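Local coordinates for protein probable thiol peroxidase (Chromobacterium violaceum, PDB 3KEB) that probably reduces peroxides as a thiol-dependent peroxidase of the redoxin family, which belongs to the thioredoxin superfamily, at residues Pro50-Thr55 / Arg71-Phe76; Pro138-Ala143 / Val149-Arg154; Glu44-Thr49 / Asn107-Ser112. All coordinates share one frame; numbering follows the deposited sequence. Where two conformers were deposited one is given.

Overall arrangement
All three contacts involve one mixed sheet: interactions 1 and 3 pack on opposite faces of it, and interaction 2 is a strand pair within it. Interaction 1 is buried: helix 67-77 rests on strand 51-55 through a few methyl groups and one ring, without a hydrogen bond between the segments. Interaction 2 lies beside it, since strands 51-55 and 139-143 are neighbours, and it is built mainly of backbone hydrogen bonds out to strand 149-154, outermost in this chain; the centres are about 10 Å apart. Interactions 2 and 3 are both partly buried. Interaction 3 is the smallest, one phenylalanine of the loop 44-49 meeting strand 109-112, and K51 of interaction 1 ties that loop to its strand.

Interaction 1 (Pro50-Thr55 / Arg71-Phe76); sequences PKLIVT and RETRRF
The methyl CG2 of T73 carries most of the contact between helix 67-77 and strand 51-55. It sits 3.9 Å from CD2 of L52 and 4.1 Å from CG2 of V54, so a single methyl group serves two alternate residues on the same face of the strand. L52 and T73 pass each other at a slant, whereas V54 and T73 meet tip to tip. T73 can offer its methyl because CG2 stands anti to the backbone N (chi1 -58° for OG1), which turns OG1 back along the helix to the carbonyl of L69. One turn further on, F76 presents the edge of its ring to L52, with CD2 of L52 near the ring plane and 4.3 Å from CD2 of F76. This end is looser, and the ring also meets W80 and F164.

The other flank of the helix is polar and reaches toward solvent. There R71 grips E72 side-on, NE and NH2 both pointing at the single oxygen OE2, at 3.0 Å from NE and 2.9 Å from NH2. R75 lays its guanidinium against that of R71 and adds charge attraction alone to OE2 of E72, which probably eases the closeness of the two arginines.

Strand and helix run nearly antiparallel, at 171°, with their axes 11.3 Å apart. L85 of strand 84-89 also touches both V54 and T73, as expected where the helix spans two parallel strands: this is the first half of the beta-alpha-beta crossover 51-55, 67-77, 84-89 of a thioredoxin-like fold.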
ATOM      1  N   PRO A  50       4.281  21.273  16.474  1.00 12.94           N
ATOM      2  CA  PRO A  50       5.092  21.333  15.284  1.00 13.61           C
ATOM      3  C   PRO A  50       5.319  19.917  14.817  1.00 13.49           C
ATOM      4  O   PRO A  50       5.163  18.984  15.593  1.00 12.89           O
ATOM      5  CB  PRO A  50       6.400  21.980  15.740  1.00 14.17           C
ATOM      6  CG  PRO A  50       6.372  21.970  17.237  1.00 15.79           C
ATOM      7  CD  PRO A  50       5.006  21.684  17.696  1.00 13.89           C
ATOM      8  N   LYS A  51       5.650  19.788  13.554  1.00 14.39           N
ATOM      9  CA  LYS A  51       5.878  18.465  12.974  1.00 14.67           C
ATOM     10  C   LYS A  51       6.843  18.385  11.886  1.00 13.78           C
ATOM     11  O   LYS A  51       7.154  19.358  11.227  1.00 12.89           O
ATOM     12  CB  LYS A  51       4.591  17.865  12.511  1.00 17.90           C
ATOM     13  CG  LYS A  51       3.766  18.698  11.625  1.00 17.72           C
ATOM     14  CD  LYS A  51       2.463  18.600  12.280  1.00 23.01           C
ATOM     15  CE  LYS A  51       1.458  19.482  11.772  1.00 26.63           C
ATOM     16  NZ  LYS A  51       0.575  19.945  12.996  1.00 23.04           N
ATOM     17  N   LEU A  52       7.350  17.174  11.742  1.00 13.03           N
ATOM     18  CA  LEU A  52       8.334  16.815  10.732  1.00 12.90           C
ATOM     19  C   LEU A  52       7.635  15.725   9.903  1.00 14.54           C
ATOM     20  O   LEU A  52       7.417  14.603  10.379  1.00 14.36           O
ATOM     21  CB  LEU A  52       9.610  16.281  11.409  1.00 13.47           C
ATOM     22  CG  LEU A  52      10.815  16.220  10.490  1.00 13.54           C
ATOM     23  CD1 LEU A  52      11.227  17.616   9.840  1.00 13.24           C
ATOM     24  CD2 LEU A  52      12.031  15.652  11.255  1.00 14.69           C
ATOM     25  N   ILE A  53       7.180  16.109   8.724  1.00 14.08           N
ATOM     26  CA  ILE A  53       6.543  15.158   7.782  1.00 15.11           C
ATOM     27  C   ILE A  53       7.606  14.548   6.858  1.00 14.43           C
ATOM     28  O   ILE A  53       8.471  15.246   6.355  1.00 15.22           O
ATOM     29  CB  ILE A  53       5.446  15.842   6.975  1.00 14.69           C
ATOM     30  CG1 ILE A  53       4.321  16.326   7.905  1.00 16.94           C
ATOM     31  CG2 ILE A  53       4.898  14.926   5.855  1.00 15.32           C
ATOM     32  CD1 ILE A  53       3.346  17.124   7.236  1.00 18.00           C
ATOM     33  N   VAL A  54       7.593  13.233   6.721  1.00 13.51           N
ATOM     34  CA  VAL A  54       8.515  12.556   5.868  1.00 14.70           C
ATOM     35  C   VAL A  54       7.740  11.580   5.031  1.00 14.94           C
ATOM     36  O   VAL A  54       6.964  10.784   5.584  1.00 15.03           O
ATOM     37  CB  VAL A  54       9.582  11.753   6.695  1.00 15.58           C
ATOM     38  CG1 VAL A  54      10.407  10.899   5.826  1.00 18.13           C
ATOM     39  CG2 VAL A  54      10.535  12.729   7.476  1.00 17.07           C
ATOM     40  N   THR A  55       7.960  11.649   3.724  1.00 13.99           N
ATOM     41  CA  THR A  55       7.487  10.625   2.814  1.00 14.96           C
ATOM     42  C   THR A  55       8.660   9.691   2.546  1.00 14.61           C
ATOM     43  O   THR A  55       9.805  10.124   2.381  1.00 13.19           O
ATOM     44  CB  THR A  55       6.966  11.233   1.517  1.00 15.43           C
ATOM     45  OG1 THR A  55       7.992  12.105   0.942  1.00 15.91           O
ATOM     46  CG2 THR A  55       5.672  11.992   1.787  1.00 15.94           C
ATOM     47  N   ARG A  71      15.476   5.738  10.372  1.00 14.37           N
ATOM     48  CA  ARG A  71      16.314   5.662  11.522  1.00 14.43           C
ATOM     49  C   ARG A  71      17.141   6.950  11.714  1.00 14.61           C
ATOM     50  O   ARG A  71      17.305   7.448  12.858  1.00 13.43           O
ATOM     51  CB  ARG A  71      17.245   4.442  11.435  1.00 15.96           C
ATOM     52  CG  ARG A  71      18.180   4.256  12.669  1.00 17.33           C
ATOM     53  CD  ARG A  71      19.368   3.290  12.406  1.00 21.25           C
ATOM     54  NE  ARG A  71      20.435   3.964  11.642  1.00 25.41           N
ATOM     55  CZ  ARG A  71      21.469   3.344  11.046  1.00 27.18           C
ATOM     56  NH1 ARG A  71      21.595   2.020  11.102  1.00 25.31           N
ATOM     57  NH2 ARG A  71      22.392   4.058  10.412  1.00 26.61           N
ATOM     58  N   GLU A  72      17.713   7.471  10.633  1.00 14.41           N
ATOM     59  CA  GLU A  72      18.545   8.683  10.724  1.00 14.52           C
ATOM     60  C   GLU A  72      17.675   9.880  11.163  1.00 12.55           C
ATOM     61  O   GLU A  72      18.103  10.772  11.880  1.00 11.58           O
ATOM     62  CB  GLU A  72      19.223   8.947   9.363  1.00 16.10           C
ATOM     63  CG  GLU A  72      20.214   7.863   9.049  1.00 18.98           C
ATOM     64  CD  GLU A  72      21.254   7.733  10.105  1.00 25.20           C
ATOM     65  OE1 GLU A  72      22.003   8.718  10.237  1.00 30.11           O
ATOM     66  OE2 GLU A  72      21.301   6.692  10.821  1.00 30.73           O
ATOM     67  N   THR A  73      16.452   9.872  10.716  1.00 12.76           N
ATOM     68  CA  THR A  73      15.487  10.929  11.048  1.00 14.08           C
ATOM     69  C   THR A  73      15.101  10.801  12.545  1.00 13.46           C
ATOM     70  O   THR A  73      15.040  11.812  13.229  1.00 14.52           O
ATOM     71  CB  THR A  73      14.199  10.818  10.195  1.00 14.29           C
ATOM     72  OG1 THR A  73      14.502  10.887   8.795  1.00 15.48           O
ATOM     73  CG2 THR A  73      13.208  11.978  10.525  1.00 15.59           C
ATOM     74  N   ARG A  74      14.841   9.590  13.031  1.00 13.71           N
ATOM     75  CA  ARG A  74      14.596   9.362  14.467  0.60 15.14           C
ATOM     76  C   ARG A  74      15.785   9.834  15.299  1.00 14.94           C
ATOM     77  O   ARG A  74      15.616  10.505  16.333  1.00 13.05           O
ATOM     78  CB  ARG A  74      14.324   7.877  14.769  0.60 16.33           C
ATOM     79  CG  ARG A  74      13.049   7.394  14.134  0.60 18.97           C
ATOM     80  CD  ARG A  74      12.659   5.936  14.479  0.60 21.14           C
ATOM     81  NE  ARG A  74      13.484   4.890  13.862  0.60 22.64           N
ATOM     82  CZ  ARG A  74      14.308   4.092  14.538  0.60 22.96           C
ATOM     83  NH1 ARG A  74      15.018   3.181  13.896  0.60 21.85           N
ATOM     84  NH2 ARG A  74      14.455   4.237  15.861  0.60 22.25           N
ATOM     85  N   ARG A  75      17.001   9.491  14.863  1.00 14.08           N
ATOM     86  CA  ARG A  75      18.184   9.915  15.566  1.00 14.84           C
ATOM     87  C   ARG A  75      18.329  11.451  15.611  1.00 13.77           C
ATOM     88  O   ARG A  75      18.659  12.028  16.674  1.00 12.39           O
ATOM     89  CB  ARG A  75      19.464   9.270  15.015  1.00 16.47           C
ATOM     90  CG  ARG A  75      19.582   7.791  15.424  1.00 22.48           C
ATOM     91  CD  ARG A  75      20.630   7.083  14.607  1.00 29.93           C
ATOM     92  NE  ARG A  75      20.811   5.673  14.983  1.00 34.36           N
ATOM     93  CZ  ARG A  75      21.810   4.924  14.533  1.00 37.86           C
ATOM     94  NH1 ARG A  75      22.728   5.459  13.718  1.00 40.13           N
ATOM     95  NH2 ARG A  75      21.921   3.656  14.921  1.00 40.60           N
ATOM     96  N   PHE A  76      18.082  12.114  14.487  1.00 12.73           N
ATOM     97  CA  PHE A  76      18.101  13.573  14.455  1.00 12.38           C
ATOM     98  C   PHE A  76      17.168  14.124  15.519  1.00 11.57           C
ATOM     99  O   PHE A  76      17.515  15.056  16.244  1.00 11.15           O
ATOM    100  CB  PHE A  76      17.582  14.030  13.111  1.00 14.03           C
ATOM    101  CG  PHE A  76      17.327  15.471  13.047  1.00 13.79           C
ATOM    102  CD1 PHE A  76      18.397  16.372  13.131  1.00 15.31           C
ATOM    103  CD2 PHE A  76      16.045  15.940  12.878  1.00 17.95           C
ATOM    104  CE1 PHE A  76      18.155  17.728  13.070  1.00 16.45           C
ATOM    105  CE2 PHE A  76      15.802  17.318  12.814  1.00 17.87           C
ATOM    106  CZ  PHE A  76      16.869  18.190  12.879  1.00 14.14           C
TER

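Interaction 2 (Pro138-Ala143 / Val149-Arg154); sequences PAIILA and VHYSER
V149 packs its CG2 against CG2 of I141 at 3.8 Å, the two side chains passing at a slant across a beta hairpin. This antiparallel hairpin, 139-143 with 149-154, forms one margin of the chain's thioredoxin-like sheet, strand 51-55 flanking 139-143 on its other side. H150 follows, where the chain turns a corner, and here the register slips by one residue: H150 and Y151 both face L142, a classic beta bulge. The carbonyl oxygen of L142 takes a firm bond from N of H150 (2.8 Å, 165° at the hydrogen) and a weak one from N of Y151. CB of H150 leans on CD2 of L142, while its NE2 is held by D144.

Y151 brings its side chain to the same face as I140 and L142. O of Y151 accepts from N of L142 at 2.9 Å. With CG anti to the backbone N (chi1 178°), the ring extends from the strand and offers its edge to I140, whose CG2 lies 3.9 Å from CE2 of Y151; I167 and L170 of helix 164-177 meet Y151 as well. S152 turns to the opposite face, beside I141, and its OG is bonded to the carbonyl of P22.

E153 pairs with I140 through two backbone bonds, N of I140 to O of E153 at 2.8 Å and N of E153 to O of I140 at 3.0 Å. Its extended side chain crosses CG2 of I140, and OE1 accepts from the backbone N of D163. At R154, the guanidinium is carried off to F6 in a cation-pi contact and to the carbonyl of G124 through NH1, while the aliphatic stem stays behind: CG of R154 lies 3.7 Å from CB of A139.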
ATOM      1  N   PRO A 138      10.629  10.397  -1.872  1.00 13.71           N
ATOM      2  CA  PRO A 138      11.054  10.746  -0.523  1.00 13.92           C
ATOM      3  C   PRO A 138      11.320  12.266  -0.311  1.00 12.94           C
ATOM      4  O   PRO A 138      11.926  12.925  -1.159  1.00 13.61           O
ATOM      5  CB  PRO A 138      12.331   9.928  -0.330  1.00 15.15           C
ATOM      6  CG  PRO A 138      12.794   9.689  -1.696  1.00 15.43           C
ATOM      7  CD  PRO A 138      11.547   9.414  -2.458  1.00 13.52           C
ATOM      8  N   ALA A 139      10.761  12.800   0.777  1.00 12.22           N
ATOM      9  CA  ALA A 139      10.767  14.233   1.066  1.00 12.03           C
ATOM     10  C   ALA A 139      10.603  14.484   2.557  1.00 13.41           C
ATOM     11  O   ALA A 139      10.244  13.583   3.361  1.00 13.20           O
ATOM     12  CB  ALA A 139       9.680  14.970   0.232  1.00 12.32           C
ATOM     13  N   ILE A 140      11.019  15.666   2.957  1.00 12.78           N
ATOM     14  CA  ILE A 140      10.911  16.046   4.351  1.00 12.50           C
ATOM     15  C   ILE A 140      10.389  17.416   4.416  1.00 11.66           C
ATOM     16  O   ILE A 140      10.786  18.258   3.611  1.00 13.10           O
ATOM     17  CB  ILE A 140      12.256  15.933   5.129  1.00 12.08           C
ATOM     18  CG1 ILE A 140      12.049  16.225   6.612  1.00 13.01           C
ATOM     19  CG2 ILE A 140      13.382  16.869   4.552  1.00 10.91           C
ATOM     20  CD1 ILE A 140      13.272  15.671   7.492  1.00  7.64           C
ATOM     21  N   ILE A 141       9.504  17.655   5.375  1.00 12.01           N
ATOM     22  CA  ILE A 141       8.928  18.998   5.579  1.00 12.83           C
ATOM     23  C   ILE A 141       8.786  19.297   7.045  1.00 12.42           C
ATOM     24  O   ILE A 141       8.131  18.565   7.774  1.00 12.61           O
ATOM     25  CB  ILE A 141       7.509  19.099   4.990  1.00 11.65           C
ATOM     26  CG1 ILE A 141       7.492  18.746   3.515  1.00 14.78           C
ATOM     27  CG2 ILE A 141       6.897  20.527   5.206  1.00 11.41           C
ATOM     28  CD1 ILE A 141       6.078  18.643   2.924  1.00 13.76           C
ATOM     29  N   LEU A 142       9.446  20.359   7.484  1.00 13.15           N
ATOM     30  CA  LEU A 142       9.340  20.866   8.841  1.00 13.14           C
ATOM     31  C   LEU A 142       8.285  21.974   8.836  1.00 12.63           C
ATOM     32  O   LEU A 142       8.414  22.984   8.106  1.00 12.11           O
ATOM     33  CB  LEU A 142      10.663  21.462   9.306  1.00 13.04           C
ATOM     34  CG  LEU A 142      10.681  22.206  10.628  1.00 12.95           C
ATOM     35  CD1 LEU A 142      10.422  21.256  11.807  1.00 12.96           C
ATOM     36  CD2 LEU A 142      12.014  23.036  10.746  1.00 13.30           C
ATOM     37  N   ALA A 143       7.277  21.796   9.699  1.00 12.73           N
ATOM     38  CA  ALA A 143       6.166  22.780   9.856  1.00 12.50           C
ATOM     39  C   ALA A 143       5.952  23.074  11.322  1.00 13.52           C
ATOM     40  O   ALA A 143       6.162  22.201  12.194  1.00 12.94           O
ATOM     41  CB  ALA A 143       4.856  22.267   9.228  1.00 12.53           C
ATOM     42  N   VAL A 149       5.189  26.010   6.772  1.00 10.93           N
ATOM     43  CA  VAL A 149       6.441  25.345   6.405  1.00 11.06           C
ATOM     44  C   VAL A 149       7.657  26.229   6.698  1.00 12.12           C
ATOM     45  O   VAL A 149       7.693  27.399   6.280  1.00 13.13           O
ATOM     46  CB  VAL A 149       6.409  24.928   4.906  1.00 11.13           C
ATOM     47  CG1 VAL A 149       7.733  24.265   4.447  1.00 12.87           C
ATOM     48  CG2 VAL A 149       5.285  23.903   4.661  1.00 11.66           C
ATOM     49  N   HIS A 150       8.632  25.674   7.433  1.00 12.65           N
ATOM     50  CA  HIS A 150       9.947  26.351   7.707  1.00 13.53           C
ATOM     51  C   HIS A 150      11.128  25.806   6.884  1.00 13.61           C
ATOM     52  O   HIS A 150      12.116  26.515   6.603  1.00 13.67           O
ATOM     53  CB  HIS A 150      10.316  26.228   9.194  1.00 13.71           C
ATOM     54  CG  HIS A 150       9.447  27.038  10.095  1.00 16.08           C
ATOM     55  ND1 HIS A 150       9.924  28.083  10.854  1.00 21.94           N
ATOM     56  CD2 HIS A 150       8.122  26.970  10.342  1.00 18.16           C
ATOM     57  CE1 HIS A 150       8.928  28.620  11.532  1.00 22.21           C
ATOM     58  NE2 HIS A 150       7.822  27.965  11.233  1.00 22.05           N
ATOM     59  N   TYR A 151      11.001  24.562   6.438  1.00 13.03           N
ATOM     60  CA  TYR A 151      12.008  23.896   5.621  1.00 12.75           C
ATOM     61  C   TYR A 151      11.336  22.772   4.843  1.00 13.14           C
ATOM     62  O   TYR A 151      10.499  22.029   5.407  1.00 12.78           O
ATOM     63  CB  TYR A 151      13.111  23.281   6.544  1.00 12.47           C
ATOM     64  CG  TYR A 151      14.125  22.551   5.782  1.00 11.12           C
ATOM     65  CD1 TYR A 151      15.192  23.217   5.250  1.00 12.62           C
ATOM     66  CD2 TYR A 151      13.985  21.173   5.515  1.00 14.51           C
ATOM     67  CE1 TYR A 151      16.159  22.531   4.493  1.00 14.96           C
ATOM     68  CE2 TYR A 151      14.949  20.476   4.746  1.00 15.11           C
ATOM     69  CZ  TYR A 151      16.037  21.169   4.265  1.00 14.64           C
ATOM     70  OH  TYR A 151      17.017  20.565   3.500  1.00 13.60           O
ATOM     71  N   SER A 152      11.709  22.596   3.585  1.00 11.69           N
ATOM     72  CA  SER A 152      11.242  21.425   2.829  1.00 12.75           C
ATOM     73  C   SER A 152      12.340  20.959   1.854  1.00 12.70           C
ATOM     74  O   SER A 152      13.057  21.781   1.305  1.00 12.69           O
ATOM     75  CB  SER A 152       9.889  21.700   2.100  1.00 13.60           C
ATOM     76  OG  SER A 152      10.017  22.657   1.057  1.00 14.54           O
ATOM     77  N   GLU A 153      12.451  19.658   1.615  1.00 11.51           N
ATOM     78  CA  GLU A 153      13.452  19.140   0.720  1.00 12.46           C
ATOM     79  C   GLU A 153      12.932  17.837   0.152  1.00 13.45           C
ATOM     80  O   GLU A 153      12.448  16.965   0.883  1.00 13.27           O
ATOM     81  CB  GLU A 153      14.754  18.895   1.514  1.00 14.44           C
ATOM     82  CG  GLU A 153      15.881  18.222   0.725  1.00 17.82           C
ATOM     83  CD  GLU A 153      17.021  17.710   1.616  1.00 21.15           C
ATOM     84  OE1 GLU A 153      16.924  17.702   2.866  1.00 18.77           O
ATOM     85  OE2 GLU A 153      18.028  17.327   1.039  1.00 20.37           O
ATOM     86  N   ARG A 154      13.102  17.665  -1.145  1.00 12.60           N
ATOM     87  CA  ARG A 154      12.938  16.342  -1.758  1.00 13.32           C
ATOM     88  C   ARG A 154      14.267  15.771  -2.089  1.00 13.24           C
ATOM     89  O   ARG A 154      15.151  16.488  -2.527  1.00 13.77           O
ATOM     90  CB  ARG A 154      12.154  16.486  -3.043  1.00 11.19           C
ATOM     91  CG  ARG A 154      10.816  16.829  -2.758  1.00 15.44           C
ATOM     92  CD  ARG A 154      10.018  16.937  -4.009  1.00 10.48           C
ATOM     93  NE  ARG A 154      10.318  18.165  -4.760  1.00 13.48           N
ATOM     94  CZ  ARG A 154       9.656  18.570  -5.841  1.00 12.40           C
ATOM     95  NH1 ARG A 154       8.677  17.853  -6.330  1.00 16.52           N
ATOM     96  NH2 ARG A 154       9.998  19.705  -6.491  1.00 15.33           N
TER

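Interaction 3 (Glu44-Thr49 / Asn107-Ser112); sequences ESFSHT and NIALLS
F46 sets the far end of its ring against two alternate residues of strand 109-112, A109 and L111. CE1 of F46 lies 3.9 Å from CB of A109, and CE2 of F46 lies 4.1 Å from CD1 of L111; CZ, between them, is close to both methyl groups, which meet the ring obliquely. F46 and L111 approach from opposite directions, the leucine reaching out from the strand and the phenylalanine in from the loop. In F46, CG stands anti to the carbonyl carbon and beside the backbone N (chi1 -50°), and the ring points at the strand with S45 at one of its faces.

The loop 44-49 links strand 40-42 to strand 51-55 of the thioredoxin-like sheet, and through F46 it folds against the face bearing A109 and L111. I86 of the adjacent strand 84-89 and F31 each touch both F46 and L111, widening this apolar patch. CB of S45 stands 3.9 Å above the plane of the F46 ring, toward its rim, while OG of S45 is bonded to the backbone N of A42. Behind F46, at its backbone, the carbonyls of F46 and T49 both accept from NZ of K51.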
ATOM      1  N   GLU A  44      -5.692  18.173  11.303  1.00 24.58           N
ATOM      2  CA  GLU A  44      -6.327  18.378  12.617  1.00 26.52           C
ATOM      3  C   GLU A  44      -6.070  17.268  13.596  1.00 25.93           C
ATOM      4  O   GLU A  44      -6.234  17.471  14.774  1.00 26.25           O
ATOM      5  CB  GLU A  44      -7.846  18.514  12.472  1.00 27.76           C
ATOM      6  CG  GLU A  44      -8.265  19.793  11.764  1.00 32.30           C
ATOM      7  CD  GLU A  44      -7.745  19.891  10.334  1.00 36.61           C
ATOM      8  OE1 GLU A  44      -7.780  18.871   9.570  1.00 36.09           O
ATOM      9  OE2 GLU A  44      -7.270  21.000   9.989  1.00 39.19           O
ATOM     10  N   SER A  45      -5.696  16.079  13.124  1.00 24.75           N
ATOM     11  CA  SER A  45      -5.355  15.000  14.035  1.00 24.75           C
ATOM     12  C   SER A  45      -4.089  15.304  14.820  1.00 24.72           C
ATOM     13  O   SER A  45      -3.810  14.588  15.767  1.00 24.90           O
ATOM     14  CB  SER A  45      -5.070  13.693  13.275  1.00 24.35           C
ATOM     15  OG  SER A  45      -6.142  13.361  12.470  1.00 25.41           O
ATOM     16  N   PHE A  46      -3.275  16.244  14.326  1.00 24.03           N
ATOM     17  CA  PHE A  46      -1.987  16.609  14.907  1.00 24.07           C
ATOM     18  C   PHE A  46      -2.053  18.075  15.268  1.00 24.88           C
ATOM     19  O   PHE A  46      -1.215  18.879  14.875  1.00 25.41           O
ATOM     20  CB  PHE A  46      -0.871  16.340  13.899  1.00 23.80           C
ATOM     21  CG  PHE A  46      -0.939  14.968  13.313  1.00 21.63           C
ATOM     22  CD1 PHE A  46      -0.557  13.877  14.064  1.00 20.62           C
ATOM     23  CD2 PHE A  46      -1.474  14.754  12.060  1.00 23.91           C
ATOM     24  CE1 PHE A  46      -0.645  12.601  13.567  1.00 20.86           C
ATOM     25  CE2 PHE A  46      -1.538  13.463  11.540  1.00 22.69           C
ATOM     26  CZ  PHE A  46      -1.141  12.386  12.316  1.00 19.93           C
ATOM     27  N   SER A  47      -3.053  18.439  16.049  1.00 25.55           N
ATOM     28  CA  SER A  47      -3.196  19.841  16.374  1.00 25.43           C
ATOM     29  C   SER A  47      -2.253  20.244  17.522  1.00 23.57           C
ATOM     30  O   SER A  47      -1.763  19.413  18.335  1.00 23.68           O
ATOM     31  CB  SER A  47      -4.660  20.203  16.636  1.00 26.18           C
ATOM     32  OG  SER A  47      -5.150  19.368  17.663  1.00 29.08           O
ATOM     33  N   HIS A  48      -1.932  21.528  17.488  1.00 22.46           N
ATOM     34  CA  HIS A  48      -1.076  22.174  18.463  1.00 21.57           C
ATOM     35  C   HIS A  48       0.282  21.497  18.636  1.00 19.38           C
ATOM     36  O   HIS A  48       0.774  21.363  19.764  1.00 19.16           O
ATOM     37  CB  HIS A  48      -1.824  22.306  19.799  1.00 22.54           C
ATOM     38  CG  HIS A  48      -3.124  23.058  19.674  1.00 27.17           C
ATOM     39  ND1 HIS A  48      -4.357  22.426  19.667  1.00 31.26           N
ATOM     40  CD2 HIS A  48      -3.378  24.381  19.536  1.00 31.38           C
ATOM     41  CE1 HIS A  48      -5.312  23.337  19.564  1.00 32.08           C
ATOM     42  NE2 HIS A  48      -4.746  24.529  19.491  1.00 33.06           N
ATOM     43  N   THR A  49       0.890  21.057  17.538  1.00 15.50           N
ATOM     44  CA  THR A  49       2.258  20.604  17.606  1.00 14.51           C
ATOM     45  C   THR A  49       3.009  20.909  16.338  1.00 13.39           C
ATOM     46  O   THR A  49       2.444  20.825  15.232  1.00 13.82           O
ATOM     47  CB  THR A  49       2.384  19.051  17.912  1.00 14.44           C
ATOM     48  OG1 THR A  49       3.772  18.720  18.028  1.00 17.02           O
ATOM     49  CG2 THR A  49       1.769  18.201  16.810  1.00 16.13           C
ATOM     50  N   ASN A 107       6.010   6.829  19.158  1.00 20.07           N
ATOM     51  CA  ASN A 107       5.453   8.149  18.861  1.00 21.87           C
ATOM     52  C   ASN A 107       5.507   8.632  17.436  1.00 20.12           C
ATOM     53  O   ASN A 107       5.351   9.842  17.180  1.00 21.00           O
ATOM     54  CB  ASN A 107       6.160   9.225  19.701  1.00 24.45           C
ATOM     55  CG  ASN A 107       5.591   9.320  21.079  1.00 30.52           C
ATOM     56  OD1 ASN A 107       4.372   9.290  21.223  1.00 40.54           O
ATOM     57  ND2 ASN A 107       6.452   9.361  22.097  1.00 36.60           N
ATOM     58  N   ILE A 108       5.777   7.737  16.501  1.00 18.20           N
ATOM     59  CA  ILE A 108       5.827   8.121  15.097  1.00 17.04           C
ATOM     60  C   ILE A 108       4.476   7.759  14.568  1.00 17.08           C
ATOM     61  O   ILE A 108       3.979   6.641  14.790  1.00 17.25           O
ATOM     62  CB  ILE A 108       6.914   7.357  14.344  1.00 17.35           C
ATOM     63  CG1 ILE A 108       8.281   7.734  14.912  1.00 21.15           C
ATOM     64  CG2 ILE A 108       6.849   7.620  12.844  1.00 16.26           C
ATOM     65  CD1 ILE A 108       9.440   6.833  14.433  1.00 24.13           C
ATOM     66  N   ALA A 109       3.843   8.708  13.882  1.00 15.29           N
ATOM     67  CA  ALA A 109       2.631   8.429  13.158  1.00 15.50           C
ATOM     68  C   ALA A 109       3.034   7.778  11.853  1.00 14.84           C
ATOM     69  O   ALA A 109       3.996   8.209  11.225  1.00 14.90           O
ATOM     70  CB  ALA A 109       1.863   9.697  12.903  1.00 14.08           C
ATOM     71  N   LEU A 110       2.257   6.763  11.444  1.00 14.23           N
ATOM     72  CA  LEU A 110       2.430   6.041  10.184  1.00 13.49           C
ATOM     73  C   LEU A 110       1.135   6.116   9.397  1.00 14.88           C
ATOM     74  O   LEU A 110       0.082   5.563   9.827  1.00 14.45           O
ATOM     75  CB  LEU A 110       2.783   4.586  10.535  1.00 14.83           C
ATOM     76  CG  LEU A 110       4.075   4.359  11.311  1.00 13.92           C
ATOM     77  CD1 LEU A 110       4.188   2.922  11.755  1.00 17.29           C
ATOM     78  CD2 LEU A 110       5.311   4.719  10.440  1.00 16.76           C
ATOM     79  N   LEU A 111       1.179   6.832   8.280  1.00 12.59           N
ATOM     80  CA  LEU A 111      -0.006   7.123   7.487  1.00 14.01           C
ATOM     81  C   LEU A 111       0.162   6.578   6.093  1.00 13.58           C
ATOM     82  O   LEU A 111       1.223   6.717   5.493  1.00 13.96           O
ATOM     83  CB  LEU A 111      -0.236   8.630   7.396  1.00 12.49           C
ATOM     84  CG  LEU A 111      -0.197   9.385   8.740  1.00 15.29           C
ATOM     85  CD1 LEU A 111      -0.620  10.857   8.476  1.00 14.53           C
ATOM     86  CD2 LEU A 111      -1.089   8.746   9.827  1.00 14.63           C
ATOM     87  N   SER A 112      -0.934   6.031   5.582  1.00 13.32           N
ATOM     88  CA  SER A 112      -1.021   5.420   4.290  1.00 13.35           C
ATOM     89  C   SER A 112      -1.841   6.306   3.365  1.00 14.49           C
ATOM     90  O   SER A 112      -2.849   6.935   3.784  1.00 13.59           O
ATOM     91  CB  SER A 112      -1.730   4.088   4.412  1.00 12.63           C
ATOM     92  OG  SER A 112      -2.081   3.595   3.146  1.00 12.63           O
TER